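Long-range contacts in endo-beta-1,4-glucanase (cellulase B) (Bacillus halodurans, PDB 4V2X), which hydrolyses beta-glucans, with xyloglucan and beta-1,3-1,4-glucans among its substrates, by a family 5 catalytic module joined to an Ig-like module and a CBM46: residues A[203-207]-A[242-246]; A[219-223]-A[238-242]; A[255-259]-A[307-313]; A[268-274]-A[314-320]. One frame throughout, in Å; residues are numbered along the deposited sequence.

Interaction 1 of 4, residues A[203-207]-A[242-246]; sequences NWGEI and TMETA
Ile207 and Met243 meet flank to flank in the more enclosed part of this contact, their side chains running past one another in opposite directions, with CD1 of Ile207 3.6 Å from CG of Met243. The same methyl lies 3.7 Å from CD of Glu244, and Met243 is buried further by His212 and Leu215 of helix 209-227. Next to this patch the contact turns polar. Glu244, its chain extended beyond CG, delivers OE2 to the backbone N of Gly205 (2.9 Å), a fairly straight bond on the syn lone pair. Both segments are loops of the (beta/alpha)8 barrel: 203-207 follows strand 190-193, the loop 242-246 follows strand 238-241, and the carboxylate ties these adjacent beta-alpha loops together at the barrel's C-terminal end. A water strengthens the tie: it donates to OE2 of Glu244 (2.8 Å) and to O of Asn203, and accepts from N of Glu206. The solvent side is built differently: the exposed Trp204 lies along the Glu244 chain, CE3 of Trp204 3.6 Å from CD of Glu244 and the ring plane turned 63° from the carboxylate. Trp204 also makes a cation-pi contact with Lys199, and a cacodylate ion sits about 4 Å from its side chain.

Interaction 2 of 4, residues A[219-223]-A[238-242]; sequences NTVFF and LVLPT
One helix-to-strand step of the (beta/alpha)8 barrel brings Phe222 and Asn219 of helix 209-227 down onto Leu238 and Leu240 of strand 238-241. The short segments run antiparallel at 172°, their axes 9.9 Å apart, as expected for an outer-layer helix lying on the strand that follows it in the chain. Leu238 and Leu240, two residues apart, both point outward to the helix. The Phe222 ring bridges them: CD2 is 3.7 Å from CD2 of Leu240, while CE2 comes within 3.9 Å of CB of Leu238. With CG anti to the backbone nitrogen (chi1 159°), the ring reaches across to the strand, and its side chain and that of Leu238 run past each other in opposite directions. Phe223 meets a methyl of the same leucine, its CD1 3.9 Å from CD1 of Leu238, the two side chains crossing at about a right angle. At the far end Asn219 lays its amide beside the strand, OD1 resting 3.6 Å from CD2 of Leu240 and 3.5 Å from CD of Pro241. That buried oxygen is satisfied by a hydrogen bond from OG of Ser194. Around this core, Trp176 of helix 165-183 meets Phe222 edge to face, and Phe192 of the preceding strand 190-193 touches both Phe222 and Leu238. Along its other edge the strand is bonded to strand 267-273, and Tyr165 and Asn166 of the second subunit pack on Thr220 and Phe223.

Interaction 3 of 4, residues A[255-259]-A[307-313]; sequences LYQTI and TFVARGI
The Tyr256 ring carries Arg311 on one face: NH1 sits 3.4 Å above the ring plane, over its centre, while CZ of Arg311 lies 4.6 Å from the ring centroid in a cation-pi contact. The guanidinium plane is turned 74° from the ring and faces it with its NH1 edge. Thr307 covers one face of each neighbouring flat group, its CA over the guanidinium of Arg311 and its CG2 over the Phe308 ring, both offset toward the rim. Arg311, extended from CG to NE, passes its CD by the rim of the tyrosine, 3.5 Å from CE1 of Tyr256, and brings NH1 over the face. At the tyrosine's edge, near its plane, comes CE1 of Phe308. The phenylalanine presents its own edge to the helix, CZ 3.6 Å from the backbone N of Tyr256, and crosses Leu255 at about a right angle. CD1 of Ile313 comes obliquely to the tyrosine rim, 3.5 Å from CE1 of Tyr256, and touches CG2 of Ile259 at 3.9 Å. Phe308 and Ile259 are buried against Ala269 of strand 267-273. The segment 307-313 closes helix 291-309 with a Schellman motif, Gly312 at C-prime, and the whole contact is the side-by-side packing of neighbouring outer helices in a (beta/alpha)8 barrel.

Interaction 4 of 4, residues A[268-274]-A[314-320]; sequences IATVHYY and PVVLGEF
Glu319 has CG beside its backbone N (chi1 -62°) and a chain extended beyond it, which lays the acid across His272 and carries it on to Tyr274. CG of Glu319 sits over the centre of the imidazole, 3.7 Å from its centroid in a CH-pi contact, and the carboxylate stacks on the ring with the planes 17° apart. OE1 takes the hydroxyl of Tyr274 at 2.5 Å, on the anti side and out of the carboxylate plane, while OE2 forms a salt bridge with Arg107. The imidazole is fixed from elsewhere, ND1 being bonded to Glu197. Thr270 directs OG1 onto O of Val316 (2.7 Å), its chi1 of -163° setting the hydroxyl opposite the backbone N. Parallel sheet bonds join the backbones, among them Ala269 N to Pro314 O and Val316 N to Ala269 O, both 3.0 Å. Glu319 stands at the C-terminal end of the seventh barrel strand, consistent with the nucleophile position of family 5 glycosidases. Thr270, Val316, His272 and Glu319 share the inner face; on the outer one, Val315 and Tyr273 pack against helix 291-309. Strand 238-241 flanks 267-273 on its other edge, and helix 58-64 covers Ile268 and Pro314.

In the fold
All four contacts belong to the barrel of the catalytic module. Interactions 2 and 4 share its sheet: N of Ile268 lies 2.8 Å from O of Leu238, and the centres are 14 Å apart. Interaction 3 covers that sheet from outside, CD2 of Leu255 being 3.6 Å from CB of Ala269 in interaction 4 and 3.4 Å from O of Leu240 in interaction 2. Interaction 1 continues from strand 238-241 through the shared Thr242 and meets interaction 4 where O of Thr245 lies 2.9 Å from N of His272. Interaction 1 and the His272–Glu319 end of interaction 4 lie at the C-terminal mouth, the usual active-site end of such barrels, whereas the side chain of Asn219 in interaction 2 is about 9 Å from the calcium ion bound by Asp216 and Asp217.

Interaction 1 of 4, residues A[203-207]-A[242-246]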
loop_
_atom_site.group_PDB
_atom_site.type_symbol
_atom_site.label_atom_id
_atom_site.label_comp_id
_atom_site.label_asym_id
_atom_site.label_seq_id
_atom_site.Cartn_x
_atom_site.Cartn_y
_atom_site.Cartn_z
ATOM N N ASN A 203 19.752 8.439 4.715
ATOM C CA ASN A 203 20.037 9.167 3.477
ATOM C C ASN A 203 18.790 9.527 2.676
ATOM O O ASN A 203 17.777 8.833 2.748
ATOM C CB ASN A 203 20.951 8.323 2.594
ATOM C CG ASN A 203 22.288 8.038 3.250
ATOM O OD1 ASN A 203 22.838 8.885 3.953
ATOM N ND2 ASN A 203 22.811 6.842 3.032
ATOM N N TRP A 204 18.888 10.611 1.905
ATOM C CA TRP A 204 17.868 10.980 0.918
ATOM C C TRP A 204 17.973 10.099 -0.324
ATOM O O TRP A 204 19.053 9.616 -0.660
ATOM C CB TRP A 204 18.027 12.447 0.496
ATOM C CG TRP A 204 17.839 13.402 1.619
ATOM C CD1 TRP A 204 18.793 13.849 2.487
ATOM C CD2 TRP A 204 16.614 14.018 2.015
ATOM N NE1 TRP A 204 18.236 14.714 3.399
ATOM C CE2 TRP A 204 16.898 14.834 3.133
ATOM C CE3 TRP A 204 15.301 13.957 1.537
ATOM C CZ2 TRP A 204 15.920 15.584 3.777
ATOM C CZ3 TRP A 204 14.331 14.703 2.177
ATOM C CH2 TRP A 204 14.645 15.508 3.284
ATOM N N GLY A 205 16.850 9.906 -1.009
ATOM C CA GLY A 205 16.833 9.163 -2.266
ATOM C C GLY A 205 17.039 7.666 -2.114
ATOM O O GLY A 205 17.522 7.011 -3.036
ATOM N N GLU A 206 16.668 7.128 -0.953
ATOM C CA GLU A 206 16.755 5.694 -0.692
ATOM C C GLU A 206 15.400 5.187 -0.210
ATOM O O GLU A 206 15.308 4.490 0.805
ATOM C CB GLU A 206 17.844 5.395 0.345
ATOM C CG GLU A 206 19.247 5.770 -0.114
ATOM C CD GLU A 206 20.336 5.262 0.818
ATOM O OE1 GLU A 206 20.038 4.945 1.993
ATOM O OE2 GLU A 206 21.502 5.186 0.378
ATOM N N ILE A 207 14.353 5.542 -0.952
ATOM C CA ILE A 207 12.990 5.141 -0.615
ATOM C C ILE A 207 12.732 3.738 -1.151
ATOM O O ILE A 207 12.761 3.515 -2.357
ATOM C CB ILE A 207 11.940 6.114 -1.188
ATOM C CG1 ILE A 207 12.181 7.533 -0.661
ATOM C CG2 ILE A 207 10.533 5.649 -0.827
ATOM C CD1 ILE A 207 11.399 8.604 -1.394
ATOM N N THR A 242 3.800 13.797 1.473
ATOM C CA THR A 242 4.410 12.715 0.714
ATOM C C THR A 242 5.759 12.341 1.335
ATOM O O THR A 242 6.342 13.112 2.112
ATOM C CB THR A 242 4.686 13.138 -0.737
ATOM O OG1 THR A 242 5.467 14.337 -0.731
ATOM C CG2 THR A 242 3.410 13.394 -1.479
ATOM N N MET A 243 6.269 11.170 0.966
ATOM C CA MET A 243 7.627 10.761 1.359
ATOM C C MET A 243 8.619 11.818 0.879
ATOM O O MET A 243 8.550 12.263 -0.280
ATOM C CB MET A 243 7.996 9.399 0.754
ATOM C CG MET A 243 9.186 8.712 1.423
ATOM S SD MET A 243 8.812 8.066 3.070
ATOM C CE MET A 243 7.713 6.722 2.631
ATOM N N GLU A 244 9.503 12.230 1.786
ATOM C CA GLU A 244 10.514 13.274 1.534
ATOM C C GLU A 244 9.909 14.616 1.118
ATOM O O GLU A 244 10.627 15.506 0.655
ATOM C CB GLU A 244 11.533 12.802 0.484
ATOM C CG GLU A 244 12.406 11.650 0.945
ATOM C CD GLU A 244 13.501 11.285 -0.044
ATOM O OE1 GLU A 244 13.533 11.830 -1.169
ATOM O OE2 GLU A 244 14.346 10.448 0.316
ATOM N N THR A 245 8.604 14.774 1.329
ATOM C CA THR A 245 7.802 15.859 0.749
ATOM C C THR A 245 8.110 16.075 -0.737
ATOM O O THR A 245 8.034 17.197 -1.245
ATOM C CB THR A 245 7.928 17.182 1.534
ATOM O OG1 THR A 245 9.308 17.562 1.620
ATOM C CG2 THR A 245 7.312 17.051 2.958
ATOM N N ALA A 246 8.388 14.973 -1.433
ATOM C CA ALA A 246 8.740 14.994 -2.848
ATOM C C ALA A 246 7.487 14.886 -3.724
ATOM O O ALA A 246 6.394 14.636 -3.228
ATOM C CB ALA A 246 9.713 13.868 -3.146
HETATM O O HOH W 1 15.268 8.120 1.547
#

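Interaction 2 of 4, residues A[219-223]-A[238-242]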
loop_
_atom_site.group_PDB
_atom_site.type_symbol
_atom_site.label_atom_id
_atom_site.label_comp_id
_atom_site.label_asym_id
_atom_site.label_seq_id
_atom_site.Cartn_x
_atom_site.Cartn_y
_atom_site.Cartn_z
ATOM N N ASN A 219 0.950 8.578 9.229
ATOM C CA ASN A 219 -0.111 9.510 8.881
ATOM C C ASN A 219 -1.455 9.083 9.465
ATOM O O ASN A 219 -2.258 9.913 9.881
ATOM C CB ASN A 219 -0.216 9.669 7.361
ATOM C CG ASN A 219 0.859 10.584 6.786
ATOM O OD1 ASN A 219 1.370 11.463 7.475
ATOM N ND2 ASN A 219 1.187 10.394 5.511
ATOM N N THR A 220 -1.683 7.776 9.489
ATOM C CA THR A 220 -2.968 7.219 9.902
ATOM C C THR A 220 -3.151 7.268 11.413
ATOM O O THR A 220 -4.219 7.639 11.902
ATOM C CB THR A 220 -3.087 5.773 9.395
ATOM O OG1 THR A 220 -3.052 5.793 7.969
ATOM C CG2 THR A 220 -4.390 5.107 9.860
ATOM N N VAL A 221 -2.115 6.894 12.154
ATOM C CA VAL A 221 -2.188 6.952 13.606
ATOM C C VAL A 221 -2.313 8.402 14.099
ATOM O O VAL A 221 -3.003 8.682 15.069
ATOM C CB VAL A 221 -1.010 6.215 14.280
ATOM C CG1 VAL A 221 0.321 6.888 13.989
ATOM C CG2 VAL A 221 -1.262 6.096 15.782
ATOM N N PHE A 222 -1.638 9.318 13.415
ATOM C CA PHE A 222 -1.754 10.745 13.699
ATOM C C PHE A 222 -3.207 11.190 13.532
ATOM O O PHE A 222 -3.780 11.818 14.422
ATOM C CB PHE A 222 -0.776 11.495 12.778
ATOM C CG PHE A 222 -1.088 12.944 12.553
ATOM C CD1 PHE A 222 -0.738 13.900 13.489
ATOM C CD2 PHE A 222 -1.659 13.360 11.359
ATOM C CE1 PHE A 222 -0.986 15.244 13.260
ATOM C CE2 PHE A 222 -1.915 14.698 11.124
ATOM C CZ PHE A 222 -1.572 15.643 12.078
ATOM N N PHE A 223 -3.809 10.814 12.410
ATOM C CA PHE A 223 -5.216 11.113 12.146
ATOM C C PHE A 223 -6.114 10.576 13.266
ATOM O O PHE A 223 -6.928 11.318 13.828
ATOM C CB PHE A 223 -5.619 10.530 10.793
ATOM C CG PHE A 223 -7.083 10.629 10.490
ATOM C CD1 PHE A 223 -7.595 11.738 9.834
ATOM C CD2 PHE A 223 -7.946 9.591 10.835
ATOM C CE1 PHE A 223 -8.942 11.822 9.541
ATOM C CE2 PHE A 223 -9.297 9.674 10.541
ATOM C CZ PHE A 223 -9.794 10.786 9.897
ATOM N N LEU A 238 -5.815 18.818 9.044
ATOM C CA LEU A 238 -4.600 18.042 9.237
ATOM C C LEU A 238 -3.827 18.009 7.937
ATOM O O LEU A 238 -4.400 17.835 6.854
ATOM C CB LEU A 238 -4.928 16.616 9.673
ATOM C CG LEU A 238 -5.811 16.515 10.915
ATOM C CD1 LEU A 238 -6.076 15.060 11.256
ATOM C CD2 LEU A 238 -5.187 17.245 12.091
ATOM N N VAL A 239 -2.514 18.175 8.060
ATOM C CA VAL A 239 -1.624 18.279 6.913
ATOM C C VAL A 239 -0.775 17.017 6.832
ATOM O O VAL A 239 -0.082 16.666 7.789
ATOM C CB VAL A 239 -0.721 19.532 7.022
ATOM C CG1 VAL A 239 0.146 19.680 5.775
ATOM C CG2 VAL A 239 -1.561 20.787 7.225
ATOM N N LEU A 240 -0.846 16.331 5.691
ATOM C CA LEU A 240 -0.158 15.053 5.507
ATOM C C LEU A 240 0.822 15.132 4.337
ATOM O O LEU A 240 0.452 15.554 3.244
ATOM C CB LEU A 240 -1.165 13.926 5.247
ATOM C CG LEU A 240 -2.242 13.687 6.312
ATOM C CD1 LEU A 240 -3.171 12.554 5.890
ATOM C CD2 LEU A 240 -1.625 13.396 7.674
ATOM N N PRO A 241 2.074 14.712 4.562
ATOM C CA PRO A 241 3.111 14.809 3.550
ATOM C C PRO A 241 3.255 13.584 2.664
ATOM O O PRO A 241 2.921 12.466 3.064
ATOM C CB PRO A 241 4.373 14.938 4.393
ATOM C CG PRO A 241 4.086 14.059 5.569
ATOM C CD PRO A 241 2.630 14.286 5.863
ATOM N N THR A 242 3.800 13.797 1.473
ATOM C CA THR A 242 4.410 12.715 0.714
ATOM C C THR A 242 5.759 12.341 1.335
ATOM O O THR A 242 6.342 13.112 2.112
ATOM C CB THR A 242 4.686 13.138 -0.737
ATOM O OG1 THR A 242 5.467 14.337 -0.731
ATOM C CG2 THR A 242 3.410 13.394 -1.479
#

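Interaction 3 of 4, residues A[255-259]-A[307-313]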
loop_
_atom_site.group_PDB
_atom_site.type_symbol
_atom_site.label_atom_id
_atom_site.label_comp_id
_atom_site.label_asym_id
_atom_site.label_seq_id
_atom_site.Cartn_x
_atom_site.Cartn_y
_atom_site.Cartn_z
ATOM N N LEU A 255 0.270 9.115 -1.154
ATOM C CA LEU A 255 -0.385 10.052 -0.241
ATOM C C LEU A 255 -1.880 10.138 -0.549
ATOM O O LEU A 255 -2.705 10.236 0.360
ATOM C CB LEU A 255 0.241 11.448 -0.323
ATOM C CG LEU A 255 -0.470 12.532 0.495
ATOM C CD1 LEU A 255 -0.511 12.183 1.979
ATOM C CD2 LEU A 255 0.195 13.884 0.281
ATOM N N TYR A 256 -2.222 10.138 -1.832
ATOM C CA TYR A 256 -3.630 10.150 -2.220
ATOM C C TYR A 256 -4.356 8.937 -1.643
ATOM O O TYR A 256 -5.445 9.069 -1.082
ATOM C CB TYR A 256 -3.788 10.167 -3.738
ATOM C CG TYR A 256 -5.240 10.194 -4.134
ATOM C CD1 TYR A 256 -5.924 11.399 -4.242
ATOM C CD2 TYR A 256 -5.945 9.010 -4.340
ATOM C CE1 TYR A 256 -7.264 11.428 -4.581
ATOM C CE2 TYR A 256 -7.289 9.033 -4.674
ATOM C CZ TYR A 256 -7.939 10.246 -4.795
ATOM O OH TYR A 256 -9.277 10.281 -5.133
ATOM N N GLN A 257 -3.742 7.764 -1.778
ATOM C CA GLN A 257 -4.308 6.534 -1.221
ATOM C C GLN A 257 -4.596 6.676 0.269
ATOM O O GLN A 257 -5.660 6.277 0.749
ATOM C CB GLN A 257 -3.365 5.356 -1.442
ATOM C CG GLN A 257 -3.277 4.876 -2.882
ATOM C CD GLN A 257 -2.147 3.880 -3.081
ATOM O OE1 GLN A 257 -1.766 3.165 -2.149
ATOM N NE2 GLN A 257 -1.603 3.828 -4.296
ATOM N N THR A 258 -3.651 7.252 1.006
ATOM C CA THR A 258 -3.822 7.434 2.444
ATOM C C THR A 258 -4.954 8.420 2.758
ATOM O O THR A 258 -5.796 8.167 3.629
ATOM C CB THR A 258 -2.505 7.906 3.092
ATOM O OG1 THR A 258 -1.501 6.898 2.908
ATOM C CG2 THR A 258 -2.680 8.190 4.575
ATOM N N ILE A 259 -4.973 9.545 2.052
ATOM C CA ILE A 259 -6.002 10.555 2.261
ATOM C C ILE A 259 -7.381 9.992 1.903
ATOM O O ILE A 259 -8.340 10.211 2.634
ATOM C CB ILE A 259 -5.703 11.846 1.462
ATOM C CG1 ILE A 259 -4.519 12.577 2.094
ATOM C CG2 ILE A 259 -6.919 12.767 1.426
ATOM C CD1 ILE A 259 -3.988 13.741 1.279
ATOM N N THR A 307 -3.317 15.266 -9.351
ATOM C CA THR A 307 -3.515 14.220 -8.361
ATOM C C THR A 307 -4.325 14.687 -7.148
ATOM O O THR A 307 -5.092 13.898 -6.568
ATOM C CB THR A 307 -2.156 13.648 -7.914
ATOM O OG1 THR A 307 -1.408 13.262 -9.071
ATOM C CG2 THR A 307 -2.338 12.438 -7.015
ATOM N N PHE A 308 -4.150 15.947 -6.746
ATOM C CA PHE A 308 -4.777 16.450 -5.521
ATOM C C PHE A 308 -5.776 17.565 -5.784
ATOM O O PHE A 308 -6.982 17.364 -5.605
ATOM C CB PHE A 308 -3.719 16.889 -4.503
ATOM C CG PHE A 308 -2.956 15.737 -3.920
ATOM C CD1 PHE A 308 -3.580 14.858 -3.054
ATOM C CD2 PHE A 308 -1.642 15.502 -4.273
ATOM C CE1 PHE A 308 -2.899 13.770 -2.537
ATOM C CE2 PHE A 308 -0.954 14.409 -3.754
ATOM C CZ PHE A 308 -1.586 13.545 -2.888
ATOM N N VAL A 309 -5.284 18.720 -6.228
ATOM C CA VAL A 309 -6.109 19.934 -6.291
ATOM C C VAL A 309 -7.362 19.740 -7.144
ATOM O O VAL A 309 -8.461 20.105 -6.727
ATOM C CB VAL A 309 -5.333 21.159 -6.824
ATOM C CG1 VAL A 309 -6.222 22.402 -6.814
ATOM C CG2 VAL A 309 -4.072 21.409 -6.005
ATOM N N ALA A 310 -7.190 19.171 -8.335
ATOM C CA ALA A 310 -8.310 18.973 -9.255
ATOM C C ALA A 310 -9.339 17.974 -8.717
ATOM O O ALA A 310 -10.486 17.958 -9.179
ATOM C CB ALA A 310 -7.800 18.519 -10.612
ATOM N N ARG A 311 -8.936 17.134 -7.765
ATOM C CA ARG A 311 -9.846 16.161 -7.135
ATOM C C ARG A 311 -10.403 16.659 -5.801
ATOM O O ARG A 311 -11.022 15.890 -5.060
ATOM C CB ARG A 311 -9.127 14.836 -6.889
ATOM C CG ARG A 311 -8.637 14.129 -8.132
ATOM C CD ARG A 311 -7.894 12.856 -7.746
ATOM N NE ARG A 311 -7.266 12.222 -8.899
ATOM C CZ ARG A 311 -6.228 11.385 -8.854
ATOM N NH1 ARG A 311 -5.641 11.061 -7.700
ATOM N NH2 ARG A 311 -5.756 10.874 -9.993
ATOM N N GLY A 312 -10.177 17.929 -5.486
ATOM C CA GLY A 312 -10.742 18.538 -4.292
ATOM C C GLY A 312 -9.898 18.439 -3.038
ATOM O O GLY A 312 -10.352 18.823 -1.965
ATOM N N ILE A 313 -8.672 17.936 -3.153
ATOM C CA ILE A 313 -7.773 17.903 -2.007
ATOM C C ILE A 313 -6.809 19.080 -2.147
ATOM O O ILE A 313 -6.010 19.098 -3.073
ATOM C CB ILE A 313 -6.970 16.593 -1.942
ATOM C CG1 ILE A 313 -7.915 15.383 -1.872
ATOM C CG2 ILE A 313 -6.028 16.625 -0.751
ATOM C CD1 ILE A 313 -7.257 14.071 -2.236
#

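Interaction 4 of 4, residues A[268-274]-A[314-320]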
loop_
_atom_site.group_PDB
_atom_site.type_symbol
_atom_site.label_atom_id
_atom_site.label_comp_id
_atom_site.label_asym_id
_atom_site.label_seq_id
_atom_site.Cartn_x
_atom_site.Cartn_y
_atom_site.Cartn_z
ATOM N N ILE A 268 -5.287 18.066 4.175
ATOM C CA ILE A 268 -4.487 18.897 3.293
ATOM C C ILE A 268 -3.241 18.108 2.923
ATOM O O ILE A 268 -2.582 17.554 3.800
ATOM C CB ILE A 268 -4.072 20.211 3.992
ATOM C CG1 ILE A 268 -5.311 21.015 4.402
ATOM C CG2 ILE A 268 -3.188 21.048 3.078
ATOM C CD1 ILE A 268 -5.001 22.151 5.351
ATOM N N ALA A 269 -2.925 18.050 1.631
ATOM C CA ALA A 269 -1.682 17.417 1.181
ATOM C C ALA A 269 -0.544 18.435 1.213
ATOM O O ALA A 269 -0.751 19.608 0.896
ATOM C CB ALA A 269 -1.844 16.857 -0.223
ATOM N N THR A 270 0.655 17.995 1.587
ATOM C CA THR A 270 1.810 18.885 1.553
ATOM C C THR A 270 3.021 18.274 0.845
ATOM O O THR A 270 3.291 17.069 0.936
ATOM C CB THR A 270 2.172 19.428 2.963
ATOM O OG1 THR A 270 3.030 20.560 2.823
ATOM C CG2 THR A 270 2.854 18.381 3.828
ATOM N N VAL A 271 3.706 19.136 0.095
ATOM C CA VAL A 271 4.971 18.832 -0.551
ATOM C C VAL A 271 5.876 20.040 -0.333
ATOM O O VAL A 271 5.398 21.109 0.061
ATOM C CB VAL A 271 4.809 18.544 -2.062
ATOM C CG1 VAL A 271 3.950 17.301 -2.278
ATOM C CG2 VAL A 271 4.232 19.740 -2.809
ATOM N N HIS A 272 7.172 19.862 -0.566
ATOM C CA HIS A 272 8.148 20.948 -0.505
ATOM C C HIS A 272 8.838 21.060 -1.857
ATOM O O HIS A 272 8.808 20.115 -2.658
ATOM C CB HIS A 272 9.198 20.679 0.554
ATOM C CG HIS A 272 8.660 20.646 1.949
ATOM N ND1 HIS A 272 9.437 20.298 3.028
ATOM C CD2 HIS A 272 7.434 20.937 2.443
ATOM C CE1 HIS A 272 8.709 20.365 4.130
ATOM N NE2 HIS A 272 7.489 20.750 3.802
ATOM N N TYR A 273 9.476 22.198 -2.119
ATOM C CA TYR A 273 10.133 22.388 -3.410
ATOM C C TYR A 273 11.267 23.395 -3.332
ATOM O O TYR A 273 11.076 24.525 -2.882
ATOM C CB TYR A 273 9.126 22.825 -4.488
ATOM C CG TYR A 273 9.717 22.734 -5.876
ATOM C CD1 TYR A 273 9.934 21.498 -6.476
ATOM C CD2 TYR A 273 10.102 23.875 -6.568
ATOM C CE1 TYR A 273 10.502 21.399 -7.739
ATOM C CE2 TYR A 273 10.663 23.788 -7.825
ATOM C CZ TYR A 273 10.865 22.554 -8.409
ATOM O OH TYR A 273 11.440 22.470 -9.653
ATOM N N TYR A 274 12.449 22.964 -3.768
ATOM C CA TYR A 274 13.656 23.780 -3.669
ATOM C C TYR A 274 14.379 23.981 -5.015
ATOM O O TYR A 274 15.520 24.433 -5.053
ATOM C CB TYR A 274 14.579 23.201 -2.601
ATOM C CG TYR A 274 14.094 23.535 -1.210
ATOM C CD1 TYR A 274 14.431 24.741 -0.613
ATOM C CD2 TYR A 274 13.288 22.653 -0.497
ATOM C CE1 TYR A 274 13.985 25.065 0.658
ATOM C CE2 TYR A 274 12.837 22.969 0.775
ATOM C CZ TYR A 274 13.197 24.173 1.347
ATOM O OH TYR A 274 12.778 24.513 2.615
ATOM N N PRO A 314 -6.900 20.073 -1.247
ATOM C CA PRO A 314 -6.008 21.227 -1.366
ATOM C C PRO A 314 -4.566 20.876 -1.015
ATOM O O PRO A 314 -4.308 19.894 -0.309
ATOM C CB PRO A 314 -6.584 22.229 -0.368
ATOM C CG PRO A 314 -7.280 21.396 0.650
ATOM C CD PRO A 314 -7.749 20.150 -0.043
ATOM N N VAL A 315 -3.649 21.688 -1.527
ATOM C CA VAL A 315 -2.220 21.470 -1.355
ATOM C C VAL A 315 -1.565 22.709 -0.774
ATOM O O VAL A 315 -1.778 23.827 -1.272
ATOM C CB VAL A 315 -1.538 21.133 -2.699
ATOM C CG1 VAL A 315 -0.022 21.021 -2.536
ATOM C CG2 VAL A 315 -2.114 19.842 -3.259
ATOM N N VAL A 316 -0.773 22.500 0.282
ATOM C CA VAL A 316 0.114 23.525 0.795
ATOM C C VAL A 316 1.542 23.121 0.445
ATOM O O VAL A 316 1.995 22.026 0.789
ATOM C CB VAL A 316 -0.028 23.720 2.317
ATOM C CG1 VAL A 316 1.075 24.632 2.845
ATOM C CG2 VAL A 316 -1.393 24.308 2.652
ATOM N N LEU A 317 2.227 24.001 -0.279
ATOM C CA LEU A 317 3.654 23.873 -0.497
ATOM C C LEU A 317 4.292 24.406 0.782
ATOM O O LEU A 317 4.466 25.615 0.939
ATOM C CB LEU A 317 4.056 24.685 -1.733
ATOM C CG LEU A 317 5.523 24.665 -2.135
ATOM C CD1 LEU A 317 5.983 23.258 -2.481
ATOM C CD2 LEU A 317 5.737 25.597 -3.319
ATOM N N GLY A 318 4.583 23.501 1.719
ATOM C CA GLY A 318 4.913 23.881 3.100
ATOM C C GLY A 318 6.254 24.570 3.268
ATOM O O GLY A 318 6.483 25.259 4.272
ATOM N N GLU A 319 7.144 24.340 2.300
ATOM C CA GLU A 319 8.423 25.026 2.205
ATOM C C GLU A 319 8.781 25.204 0.747
ATOM O O GLU A 319 8.645 24.265 -0.044
ATOM C CB GLU A 319 9.537 24.195 2.831
ATOM C CG GLU A 319 9.370 23.905 4.312
ATOM C CD GLU A 319 10.527 23.116 4.887
ATOM O OE1 GLU A 319 11.537 22.948 4.180
ATOM O OE2 GLU A 319 10.427 22.654 6.045
ATOM N N PHE A 320 9.271 26.385 0.393
ATOM C CA PHE A 320 9.932 26.550 -0.896
ATOM C C PHE A 320 11.063 27.548 -0.795
ATOM O O PHE A 320 11.119 28.355 0.135
ATOM C CB PHE A 320 8.954 26.935 -2.014
ATOM C CG PHE A 320 8.489 28.363 -1.969
ATOM C CD1 PHE A 320 7.462 28.751 -1.116
ATOM C CD2 PHE A 320 9.054 29.323 -2.808
ATOM C CE1 PHE A 320 7.020 30.063 -1.082
ATOM C CE2 PHE A 320 8.616 30.637 -2.773
ATOM C CZ PHE A 320 7.598 31.011 -1.911
#